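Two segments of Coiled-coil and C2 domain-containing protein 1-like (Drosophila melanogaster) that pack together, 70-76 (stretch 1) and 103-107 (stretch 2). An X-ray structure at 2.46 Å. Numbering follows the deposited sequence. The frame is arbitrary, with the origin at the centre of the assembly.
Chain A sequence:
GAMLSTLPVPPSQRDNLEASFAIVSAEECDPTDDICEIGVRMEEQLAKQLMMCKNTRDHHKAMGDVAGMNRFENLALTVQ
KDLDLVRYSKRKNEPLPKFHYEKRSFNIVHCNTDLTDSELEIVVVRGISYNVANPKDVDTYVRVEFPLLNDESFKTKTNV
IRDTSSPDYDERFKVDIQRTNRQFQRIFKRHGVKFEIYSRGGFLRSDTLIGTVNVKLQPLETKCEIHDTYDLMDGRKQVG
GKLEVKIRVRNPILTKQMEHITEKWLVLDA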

ATOM      1  N   ASN A  70       6.764  -6.928 -16.996  1.00 50.09           N
ATOM      2  CA  ASN A  70       8.064  -7.431 -17.430  1.00 45.54           C
ATOM      3  C   ASN A  70       9.096  -6.319 -17.497  1.00 43.78           C
ATOM      4  O   ASN A  70      10.277  -6.549 -17.225  1.00 43.11           O
ATOM      5  N   ARG A  71       8.674  -5.115 -17.898  1.00 40.43           N
ATOM      6  CA  ARG A  71       9.604  -4.001 -17.998  1.00 43.38           C
ATOM      7  C   ARG A  71      10.291  -3.746 -16.662  1.00 45.51           C
ATOM      8  O   ARG A  71      11.528  -3.722 -16.577  1.00 42.84           O
ATOM      9  N   PHE A  72       9.500  -3.588 -15.596  1.00 41.66           N
ATOM     10  CA  PHE A  72      10.075  -3.221 -14.313  1.00 41.33           C
ATOM     11  C   PHE A  72      10.671  -4.415 -13.594  1.00 43.49           C
ATOM     12  O   PHE A  72      11.572  -4.233 -12.763  1.00 43.49           O
ATOM     13  N   GLU A  73      10.263  -5.631 -13.952  1.00 41.54           N
ATOM     14  CA  GLU A  73      10.993  -6.792 -13.460  1.00 42.17           C
ATOM     15  C   GLU A  73      12.398  -6.822 -14.048  1.00 43.06           C
ATOM     16  O   GLU A  73      13.373  -7.087 -13.330  1.00 44.16           O
ATOM     17  N   ASN A  74      12.524  -6.517 -15.346  1.00 39.71           N
ATOM     18  CA  ASN A  74      13.842  -6.489 -15.977  1.00 41.14           C
ATOM     19  C   ASN A  74      14.710  -5.378 -15.392  1.00 41.06           C
ATOM     20  O   ASN A  74      15.926  -5.542 -15.241  1.00 42.98           O
ATOM     21  N   LEU A  75      14.109  -4.227 -15.086  1.00 36.00           N
ATOM     22  CA  LEU A  75      14.835  -3.174 -14.383  1.00 38.87           C
ATOM     23  C   LEU A  75      15.305  -3.649 -13.004  1.00 39.04           C
ATOM     24  O   LEU A  75      16.476  -3.473 -12.639  1.00 39.21           O
ATOM     25  N   ALA A  76      14.416  -4.302 -12.244  1.00 39.18           N
ATOM     26  CA  ALA A  76      14.807  -4.918 -10.978  1.00 36.60           C
ATOM     27  C   ALA A  76      16.000  -5.853 -11.148  1.00 38.55           C
ATOM     28  O   ALA A  76      16.942  -5.817 -10.347  1.00 40.00           O
ATOM     29  N   LYS A 103      19.109   8.275 -15.649  1.00 38.12           N
ATOM     30  CA  LYS A 103      17.705   8.505 -15.348  1.00 38.55           C
ATOM     31  C   LYS A 103      16.884   7.297 -15.752  1.00 41.86           C
ATOM     32  O   LYS A 103      17.261   6.530 -16.642  1.00 40.81           O
ATOM     33  N   ARG A 104      15.743   7.147 -15.092  1.00 38.07           N
ATOM     34  CA  ARG A 104      14.800   6.095 -15.421  1.00 42.36           C
ATOM     35  C   ARG A 104      13.407   6.691 -15.388  1.00 45.20           C
ATOM     36  O   ARG A 104      13.071   7.413 -14.446  1.00 42.82           O
ATOM     37  N   SER A 105      12.602   6.393 -16.407  1.00 43.67           N
ATOM     38  CA  SER A 105      11.230   6.884 -16.456  1.00 48.93           C
ATOM     39  C   SER A 105      10.358   5.893 -15.697  1.00 50.55           C
ATOM     40  O   SER A 105      10.054   4.807 -16.192  1.00 50.97           O
ATOM     41  N   PHE A 106      10.022   6.222 -14.463  1.00 45.67           N
ATOM     42  CA  PHE A 106       8.831   5.666 -13.846  1.00 47.63           C
ATOM     43  C   PHE A 106       7.742   6.683 -14.092  1.00 57.08           C
ATOM     44  O   PHE A 106       8.016   7.882 -14.241  1.00 67.66           O
ATOM     45  N   ASN A 107       6.512   6.224 -14.184  1.00 53.29           N
ATOM     46  CA  ASN A 107       5.518   7.254 -14.441  1.00 54.94           C
ATOM     47  C   ASN A 107       4.685   7.459 -13.189  1.00 54.78           C
ATOM     48  O   ASN A 107       3.464   7.283 -13.219  1.00 53.39           O
TER

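The most unusual feature of this contact is that one backbone carbonyl, Ser105 O, is grasped twice by the same guanidinium, once directly and once through a water. Arg71 NH2 donates a hydrogen bond to Ser105 O at 2.9 Å, with an N-H...O angle of 131°, so the bond is short but bent. Water 1 completes the second route: it accepts from Arg71 NH1 at 2.7 Å and donates to Ser105 O at 3.0 Å. The carbonyl thus receives one hydrogen bond from Arg71 itself and one from a water that Arg71 NH1 holds in place.

Reach makes this possible. The CA-to-CB bond of Arg71 points sideways to the loop, yet chi1 and chi2 are both t (-162° and -178°), which extends the chain; chi3, at 140°, lies between wells, and the end of the side chain comes close to the loop. Ser105 contributes mainly its backbone here. Its own CB points sideways, chi1 is m, and its nearest side-chain approach to the helix is from CB to Arg71 NH2, at 4.2 Å.

Beside this polar clasp lies an aromatic pair. Phe72 points toward the loop with chi1 m (-76°) and chi2 near -86°, and presents its ring edge to the face of Phe106. The ring centroids are 4.8 Å apart, the planes meet at 61°, and the closest atoms are Phe72 CE1 and Phe106 CE2 at 3.4 Å. Phe106 starts sideways from its backbone, but with chi1 m (-66°) and chi2 at 54° the ring comes nearer to the helix. The same Phe72 ring places CZ 3.9 Å from Ser105 O, with the carbonyl at the ring edge near its plane, so the oxygen held by Arg71 also meets the aromatic rim.

One helical turn along, Leu75 also points toward the loop, in the tp rotamer (chi1 -164°, chi2 54°). Its two methyls find different neighbors: CD2 packs 3.6 Å from Phe106 CZ, while CD1 sits 3.5 Å from Arg104 NE, at the edge of the guanidinium and near its plane. Arg104 points toward the helix from CA to CB, then folds through chi1 and chi2 both m, with chi3 t. Its NH1 donates to Lys103 O at 2.5 Å, a very short bond within its own stretch. The contact with Leu75 is one of packing; NH1 bonds within the loop, and NH1 and NH2 also have partners elsewhere in the structure.

The helix supplies its contacts from Arg71, Phe72 and Leu75. Asn70, Glu73, Asn74 and Ala76 have side chains out of reach of the loop, although backbone bonds such as Leu75 N to Arg71 O, 3.0 Å, hold the turn that sets the spacing. The rule to read is compact: with only 242 Å² buried over both sides, two apolar helix residues meet an aromatic ring from the loop, and one long arginine, helped by a water, satisfies the neighboring carbonyl.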

ATOM      1  CB  ASN A  70       7.944  -8.087 -18.801  1.00 48.98           C
ATOM      2  CG  ASN A  70       6.883  -9.136 -18.845  1.00 55.42           C
ATOM      3  OD1 ASN A  70       5.980  -9.068 -19.673  1.00 61.18           O
ATOM      4  ND2 ASN A  70       6.972 -10.120 -17.948  1.00 55.48           N
ATOM      5  CB  ARG A  71       8.873  -2.747 -18.476  1.00 40.14           C
ATOM      6  CG  ARG A  71       9.813  -1.719 -19.003  1.00 45.48           C
ATOM      7  CD  ARG A  71       9.124  -0.431 -19.446  1.00 48.39           C
ATOM      8  NE  ARG A  71       9.961   0.694 -19.039  1.00 49.09           N
ATOM      9  CZ  ARG A  71       9.491   1.888 -18.692  1.00 54.53           C
ATOM     10  NH1 ARG A  71       8.181   2.126 -18.731  1.00 51.40           N
ATOM     11  NH2 ARG A  71      10.336   2.842 -18.304  1.00 53.70           N
ATOM     12  CB  PHE A  72       9.032  -2.492 -13.473  1.00 38.83           C
ATOM     13  CG  PHE A  72       8.825  -1.082 -13.934  1.00 41.02           C
ATOM     14  CD1 PHE A  72       9.646  -0.060 -13.462  1.00 38.36           C
ATOM     15  CD2 PHE A  72       7.894  -0.796 -14.925  1.00 39.64           C
ATOM     16  CE1 PHE A  72       9.494   1.221 -13.919  1.00 39.98           C
ATOM     17  CE2 PHE A  72       7.734   0.489 -15.404  1.00 40.23           C
ATOM     18  CZ  PHE A  72       8.529   1.506 -14.902  1.00 44.63           C
ATOM     19  CB  GLU A  73      10.220  -8.079 -13.781  1.00 41.31           C
ATOM     20  CG  GLU A  73      10.990  -9.382 -13.602  1.00 39.68           C
ATOM     21  CD  GLU A  73      11.310  -9.739 -12.135  1.00 51.75           C
ATOM     22  OE1 GLU A  73      10.955  -8.968 -11.201  1.00 49.48           O
ATOM     23  OE2 GLU A  73      11.918 -10.819 -11.919  1.00 55.14           O
ATOM     24  CB  ASN A  74      13.698  -6.306 -17.487  1.00 39.92           C
ATOM     25  CG  ASN A  74      13.204  -7.555 -18.188  1.00 42.18           C
ATOM     26  OD1 ASN A  74      13.644  -8.655 -17.892  1.00 46.01           O
ATOM     27  ND2 ASN A  74      12.296  -7.381 -19.136  1.00 48.20           N
ATOM     28  CB  LEU A  75      13.937  -1.949 -14.282  1.00 39.07           C
ATOM     29  CG  LEU A  75      14.522  -0.589 -13.931  1.00 42.37           C
ATOM     30  CD1 LEU A  75      15.674  -0.166 -14.845  1.00 36.36           C
ATOM     31  CD2 LEU A  75      13.386   0.434 -13.948  1.00 37.67           C
ATOM     32  CB  ALA A  76      13.626  -5.673 -10.373  1.00 34.99           C
ATOM     33  CB  LYS A 103      17.149   9.725 -16.073  1.00 43.90           C
ATOM     34  CG  LYS A 103      17.763  11.032 -15.623  1.00 51.34           C
ATOM     35  CD  LYS A 103      17.441  12.141 -16.619  1.00 49.88           C
ATOM     36  CE  LYS A 103      17.638  13.516 -15.974  1.00 58.38           C
ATOM     37  NZ  LYS A 103      16.756  13.689 -14.768  1.00 61.58           N
ATOM     38  CB  ARG A 104      14.892   4.935 -14.431  1.00 40.54           C
ATOM     39  CG  ARG A 104      16.142   4.134 -14.567  1.00 34.84           C
ATOM     40  CD  ARG A 104      16.198   3.476 -15.932  1.00 43.29           C
ATOM     41  NE  ARG A 104      17.416   2.688 -16.037  1.00 42.08           N
ATOM     42  CZ  ARG A 104      18.599   3.184 -16.386  1.00 38.56           C
ATOM     43  NH1 ARG A 104      18.717   4.467 -16.701  1.00 39.50           N
ATOM     44  NH2 ARG A 104      19.657   2.386 -16.437  1.00 36.22           N
ATOM     45  CB  SER A 105      10.769   7.043 -17.899  1.00 55.91           C
ATOM     46  OG  SER A 105      11.819   7.547 -18.718  1.00 59.76           O
ATOM     47  CB  PHE A 106       8.999   5.428 -12.347  1.00 45.10           C
ATOM     48  CG  PHE A 106      10.013   4.360 -11.999  1.00 43.95           C
ATOM     49  CD1 PHE A 106      11.313   4.422 -12.483  1.00 39.82           C
ATOM     50  CD2 PHE A 106       9.663   3.299 -11.178  1.00 40.22           C
ATOM     51  CE1 PHE A 106      12.245   3.439 -12.160  1.00 38.64           C
ATOM     52  CE2 PHE A 106      10.596   2.303 -10.851  1.00 36.42           C
ATOM     53  CZ  PHE A 106      11.884   2.380 -11.344  1.00 36.06           C
ATOM     54  CB  ASN A 107       4.654   6.889 -15.641  1.00 54.12           C
ATOM     55  CG  ASN A 107       3.899   8.071 -16.185  1.00 56.70           C
ATOM     56  OD1 ASN A 107       4.159   9.220 -15.819  1.00 60.31           O
ATOM     57  ND2 ASN A 107       2.945   7.801 -17.052  1.00 60.03           N
TER
HETATM   58  O   HOH W   1       7.305   4.095 -17.146  1.00 49.56           O